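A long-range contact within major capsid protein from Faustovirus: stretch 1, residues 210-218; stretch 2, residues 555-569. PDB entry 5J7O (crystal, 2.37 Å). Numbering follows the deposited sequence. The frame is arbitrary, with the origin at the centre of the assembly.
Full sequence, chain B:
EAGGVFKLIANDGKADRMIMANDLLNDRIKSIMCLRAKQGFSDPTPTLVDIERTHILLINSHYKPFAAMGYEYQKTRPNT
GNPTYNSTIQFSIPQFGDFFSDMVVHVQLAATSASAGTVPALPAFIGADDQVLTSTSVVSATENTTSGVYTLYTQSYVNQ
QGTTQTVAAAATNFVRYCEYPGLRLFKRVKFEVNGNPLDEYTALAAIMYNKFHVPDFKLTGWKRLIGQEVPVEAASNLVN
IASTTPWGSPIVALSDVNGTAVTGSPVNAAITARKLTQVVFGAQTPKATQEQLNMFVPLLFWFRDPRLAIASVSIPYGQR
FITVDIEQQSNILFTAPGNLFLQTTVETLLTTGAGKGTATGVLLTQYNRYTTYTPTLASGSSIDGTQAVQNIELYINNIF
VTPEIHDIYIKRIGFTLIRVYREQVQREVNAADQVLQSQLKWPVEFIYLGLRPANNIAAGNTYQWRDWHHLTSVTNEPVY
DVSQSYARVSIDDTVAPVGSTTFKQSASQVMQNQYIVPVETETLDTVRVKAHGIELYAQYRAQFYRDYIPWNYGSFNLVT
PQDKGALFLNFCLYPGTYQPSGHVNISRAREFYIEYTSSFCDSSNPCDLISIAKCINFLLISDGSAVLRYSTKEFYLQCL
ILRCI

Stretch 1 210-218: NKFHVPDFK
Stretch 2 (555-569) SFNLVTPQDKGALFL

Residues 210-218 and 555-569 lie at least 339 positions apart in sequence wherever they touch, yet together they bury 659 Å² of surface. The first stretch is the end of a helix (210-212), which H213 leaves with phi/psi of -135/26, followed by an extended V214 and P215. The second opens with a 3-10 segment at F556 and N557, runs on extended through L558-P561, makes a type I turn from D563 to A566 and enters a strand that includes 567-569. The two chains run in opposite senses: the CA atoms of K211 and P561 are 5.2 Å apart, those of F212 and V559 4.7 Å, and those of H213 and L558 5.4 Å.

Two polar links fix this register. At the helix end the carbonyl of F212 accepts a hydrogen bond from the extended segment, V559 N to F212 O, at 2.6 Å and 169°; L558 CA adds a CA-H...O contact to the same F212 O at 3.5 Å. Next to it, the imidazole of H213 (chi1 m, -55°; chi2 -62°) donates from ND1 to N557 O at 2.8 Å and 167°. The acceptor lies near the ring plane, where a nitrogen donor must meet it.

The charged link lies at the turn. K211 starts sideways, but its long chain (m, t, t, m) brings NZ to 2.6 Å from D563 OD2, a hydrogen-bonded salt bridge between largely buried residues. D563 (chi1 t) also accepts through OD1 from G565 N at 3.0 Å, so its carboxylate braces the turn while binding the lysine. The aliphatic part of K211 is useful too, with CD 3.9 Å from A566 CB.

F212 is the apolar centre, covered over 142 Å². Its CA-to-CB bond points away overall, but chi1 of -78° (m) and chi2 of -76° bring the ring back against the second stretch. P561 lies over one face, its CB 4.3 Å from the ring centroid in a CH-pi contact, and F568 (chi1 t) lies over the opposite face. The two aromatic rings meet obliquely, with centroids 5.5 Å apart and planes at 47°. A566 suits a tight place, its methyl CB 3.7 Å from F212 CZ, while L558 (t, p) brings CD1 to 3.7 Å from F212 CD1.

Beyond the helix, V559 (chi1 t) points toward the first stretch and sets CG2 3.7 Å from P215 CD, joining a branched side chain to a rigid ring. Farther along, F217 (chi1 p) presents its ring edge to F556, CZ to CB 4.4 Å.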

# COMPACT_ATOMS: atom_id res chain seq x y z
N ASN B 210 -16.05 5.53 -4.64
CA ASN B 210 -14.62 5.71 -4.42
C ASN B 210 -14.17 5.06 -3.13
O ASN B 210 -13.04 4.58 -3.03
CB ASN B 210 -14.29 7.21 -4.42
CG ASN B 210 -12.82 7.48 -4.14
OD1 ASN B 210 -11.95 7.20 -4.96
ND2 ASN B 210 -12.55 8.06 -2.97
N LYS B 211 -15.05 5.02 -2.12
CA LYS B 211 -14.67 4.48 -0.82
C LYS B 211 -14.85 2.97 -0.73
O LYS B 211 -14.10 2.30 -0.02
CB LYS B 211 -15.48 5.16 0.29
CG LYS B 211 -15.27 6.67 0.40
CD LYS B 211 -16.30 7.29 1.34
CE LYS B 211 -16.41 8.80 1.16
NZ LYS B 211 -15.16 9.52 1.56
N PHE B 212 -15.83 2.41 -1.45
CA PHE B 212 -16.25 1.03 -1.21
C PHE B 212 -15.94 0.06 -2.34
O PHE B 212 -16.02 -1.15 -2.11
CB PHE B 212 -17.76 0.98 -0.93
CG PHE B 212 -18.13 1.40 0.46
CD1 PHE B 212 -17.93 0.55 1.53
CD2 PHE B 212 -18.69 2.64 0.69
CE1 PHE B 212 -18.28 0.93 2.81
CE2 PHE B 212 -19.05 3.03 1.97
CZ PHE B 212 -18.84 2.18 3.03
N HIS B 213 -15.62 0.53 -3.55
CA HIS B 213 -15.56 -0.40 -4.67
C HIS B 213 -14.32 -0.20 -5.54
O HIS B 213 -14.34 -0.53 -6.73
CB HIS B 213 -16.82 -0.29 -5.53
CG HIS B 213 -18.09 -0.48 -4.75
ND1 HIS B 213 -18.39 -1.66 -4.10
CD2 HIS B 213 -19.13 0.36 -4.52
CE1 HIS B 213 -19.56 -1.54 -3.50
NE2 HIS B 213 -20.03 -0.32 -3.74
N VAL B 214 -13.25 0.33 -4.97
CA VAL B 214 -11.99 0.45 -5.71
C VAL B 214 -10.89 -0.27 -4.95
O VAL B 214 -10.19 0.35 -4.13
CB VAL B 214 -11.62 1.92 -5.97
CG1 VAL B 214 -10.44 2.00 -6.92
CG2 VAL B 214 -12.81 2.69 -6.52
N PRO B 215 -10.71 -1.57 -5.16
CA PRO B 215 -9.61 -2.28 -4.50
C PRO B 215 -8.26 -1.78 -5.00
O PRO B 215 -8.16 -1.00 -5.95
CB PRO B 215 -9.84 -3.75 -4.89
CG PRO B 215 -10.70 -3.68 -6.11
CD PRO B 215 -11.56 -2.47 -5.96
N ASP B 216 -7.20 -2.25 -4.33
CA ASP B 216 -5.88 -1.71 -4.60
C ASP B 216 -5.37 -2.08 -5.99
O ASP B 216 -4.57 -1.34 -6.57
CB ASP B 216 -4.89 -2.17 -3.54
CG ASP B 216 -4.79 -1.20 -2.38
OD1 ASP B 216 -4.43 -1.63 -1.26
OD2 ASP B 216 -5.06 0.00 -2.59
N PHE B 217 -5.82 -3.21 -6.55
CA PHE B 217 -5.37 -3.55 -7.90
C PHE B 217 -6.05 -2.71 -8.98
O PHE B 217 -5.70 -2.84 -10.16
CB PHE B 217 -5.57 -5.05 -8.18
CG PHE B 217 -6.95 -5.58 -7.90
CD1 PHE B 217 -7.97 -5.42 -8.81
CD2 PHE B 217 -7.21 -6.27 -6.73
CE1 PHE B 217 -9.24 -5.92 -8.56
CE2 PHE B 217 -8.47 -6.78 -6.46
CZ PHE B 217 -9.48 -6.60 -7.38
N LYS B 218 -7.00 -1.85 -8.61
CA LYS B 218 -7.61 -0.91 -9.53
C LYS B 218 -7.40 0.55 -9.14
O LYS B 218 -7.86 1.44 -9.86
CB LYS B 218 -9.12 -1.17 -9.65
CG LYS B 218 -9.51 -2.57 -10.10
CD LYS B 218 -9.24 -2.77 -11.58
CE LYS B 218 -9.79 -4.12 -12.04
NZ LYS B 218 -9.55 -4.36 -13.49
N SER B 555 -16.56 -9.84 -0.72
CA SER B 555 -15.27 -10.34 -1.25
C SER B 555 -14.56 -9.16 -1.92
O SER B 555 -14.58 -8.04 -1.39
CB SER B 555 -15.52 -11.54 -2.15
OG SER B 555 -14.36 -11.86 -2.89
N PHE B 556 -13.93 -9.37 -3.08
CA PHE B 556 -13.18 -8.30 -3.75
C PHE B 556 -14.07 -7.20 -4.30
O PHE B 556 -13.55 -6.19 -4.78
CB PHE B 556 -12.32 -8.89 -4.87
CG PHE B 556 -13.09 -9.70 -5.87
CD1 PHE B 556 -13.74 -9.09 -6.93
CD2 PHE B 556 -13.16 -11.08 -5.76
CE1 PHE B 556 -14.45 -9.83 -7.85
CE2 PHE B 556 -13.87 -11.83 -6.68
CZ PHE B 556 -14.52 -11.20 -7.73
N ASN B 557 -15.39 -7.38 -4.27
CA ASN B 557 -16.30 -6.36 -4.78
C ASN B 557 -16.61 -5.27 -3.76
O ASN B 557 -17.10 -4.20 -4.13
CB ASN B 557 -17.61 -6.99 -5.25
CG ASN B 557 -17.47 -7.70 -6.58
OD1 ASN B 557 -16.70 -7.27 -7.45
ND2 ASN B 557 -18.22 -8.78 -6.76
N LEU B 558 -16.33 -5.52 -2.48
CA LEU B 558 -16.59 -4.56 -1.41
C LEU B 558 -15.28 -4.29 -0.69
O LEU B 558 -14.74 -5.17 -0.02
CB LEU B 558 -17.66 -5.08 -0.45
CG LEU B 558 -18.12 -4.10 0.62
CD1 LEU B 558 -18.40 -2.74 0.01
CD2 LEU B 558 -19.36 -4.64 1.33
N VAL B 559 -14.78 -3.07 -0.84
CA VAL B 559 -13.54 -2.65 -0.19
C VAL B 559 -13.87 -2.10 1.18
O VAL B 559 -14.86 -1.39 1.37
CB VAL B 559 -12.81 -1.60 -1.05
CG1 VAL B 559 -11.55 -1.11 -0.34
CG2 VAL B 559 -12.46 -2.19 -2.39
N THR B 560 -13.03 -2.43 2.15
CA THR B 560 -13.12 -1.79 3.45
C THR B 560 -12.81 -0.30 3.30
O THR B 560 -11.78 0.06 2.72
CB THR B 560 -12.16 -2.42 4.44
OG1 THR B 560 -10.81 -2.31 3.95
CG2 THR B 560 -12.52 -3.87 4.61
N PRO B 561 -13.67 0.59 3.80
CA PRO B 561 -13.46 2.02 3.57
C PRO B 561 -12.42 2.61 4.51
O PRO B 561 -12.40 2.33 5.71
CB PRO B 561 -14.85 2.62 3.84
CG PRO B 561 -15.44 1.70 4.85
CD PRO B 561 -14.91 0.32 4.55
N GLN B 562 -11.55 3.45 3.94
CA GLN B 562 -10.60 4.20 4.75
C GLN B 562 -11.30 5.32 5.51
O GLN B 562 -10.96 5.60 6.67
CB GLN B 562 -9.49 4.76 3.87
CG GLN B 562 -8.19 5.06 4.61
CD GLN B 562 -7.41 3.81 4.95
OE1 GLN B 562 -7.68 2.73 4.42
NE2 GLN B 562 -6.43 3.94 5.83
N ASP B 563 -12.28 5.97 4.88
CA ASP B 563 -13.04 7.04 5.51
C ASP B 563 -13.74 6.51 6.76
O ASP B 563 -14.52 5.56 6.69
CB ASP B 563 -14.06 7.60 4.52
CG ASP B 563 -14.67 8.92 4.99
OD1 ASP B 563 -14.72 9.17 6.21
OD2 ASP B 563 -15.11 9.70 4.12
N LYS B 564 -13.45 7.14 7.91
CA LYS B 564 -14.00 6.68 9.18
C LYS B 564 -15.50 6.93 9.31
O LYS B 564 -16.12 6.37 10.22
CB LYS B 564 -13.27 7.34 10.34
CG LYS B 564 -12.10 6.54 10.88
CD LYS B 564 -11.62 7.10 12.21
CE LYS B 564 -10.67 6.13 12.90
NZ LYS B 564 -10.31 6.61 14.27
N GLY B 565 -16.09 7.74 8.44
CA GLY B 565 -17.51 8.01 8.48
C GLY B 565 -18.33 7.31 7.43
O GLY B 565 -19.51 7.65 7.26
N ALA B 566 -17.76 6.34 6.72
CA ALA B 566 -18.46 5.63 5.66
C ALA B 566 -19.07 4.35 6.23
O ALA B 566 -18.34 3.46 6.68
CB ALA B 566 -17.52 5.31 4.50
N LEU B 567 -20.39 4.25 6.20
CA LEU B 567 -21.10 3.10 6.74
C LEU B 567 -21.87 2.39 5.63
O LEU B 567 -22.35 3.02 4.68
CB LEU B 567 -22.07 3.52 7.87
CG LEU B 567 -21.45 3.72 9.26
CD1 LEU B 567 -20.58 4.97 9.32
CD2 LEU B 567 -22.53 3.77 10.32
N PHE B 568 -21.97 1.08 5.77
CA PHE B 568 -22.55 0.21 4.74
C PHE B 568 -23.61 -0.66 5.39
O PHE B 568 -23.28 -1.59 6.14
CB PHE B 568 -21.45 -0.64 4.09
CG PHE B 568 -21.91 -1.43 2.89
CD1 PHE B 568 -22.41 -2.71 3.04
CD2 PHE B 568 -21.82 -0.90 1.61
CE1 PHE B 568 -22.83 -3.44 1.94
CE2 PHE B 568 -22.23 -1.62 0.51
CZ PHE B 568 -22.74 -2.90 0.68
N LEU B 569 -24.88 -0.36 5.12
CA LEU B 569 -26.00 -1.12 5.68
C LEU B 569 -26.40 -2.19 4.66
O LEU B 569 -27.02 -1.88 3.65
CB LEU B 569 -27.18 -0.20 5.99
CG LEU B 569 -26.92 1.17 6.61
CD1 LEU B 569 -28.22 1.94 6.77
CD2 LEU B 569 -26.21 1.05 7.94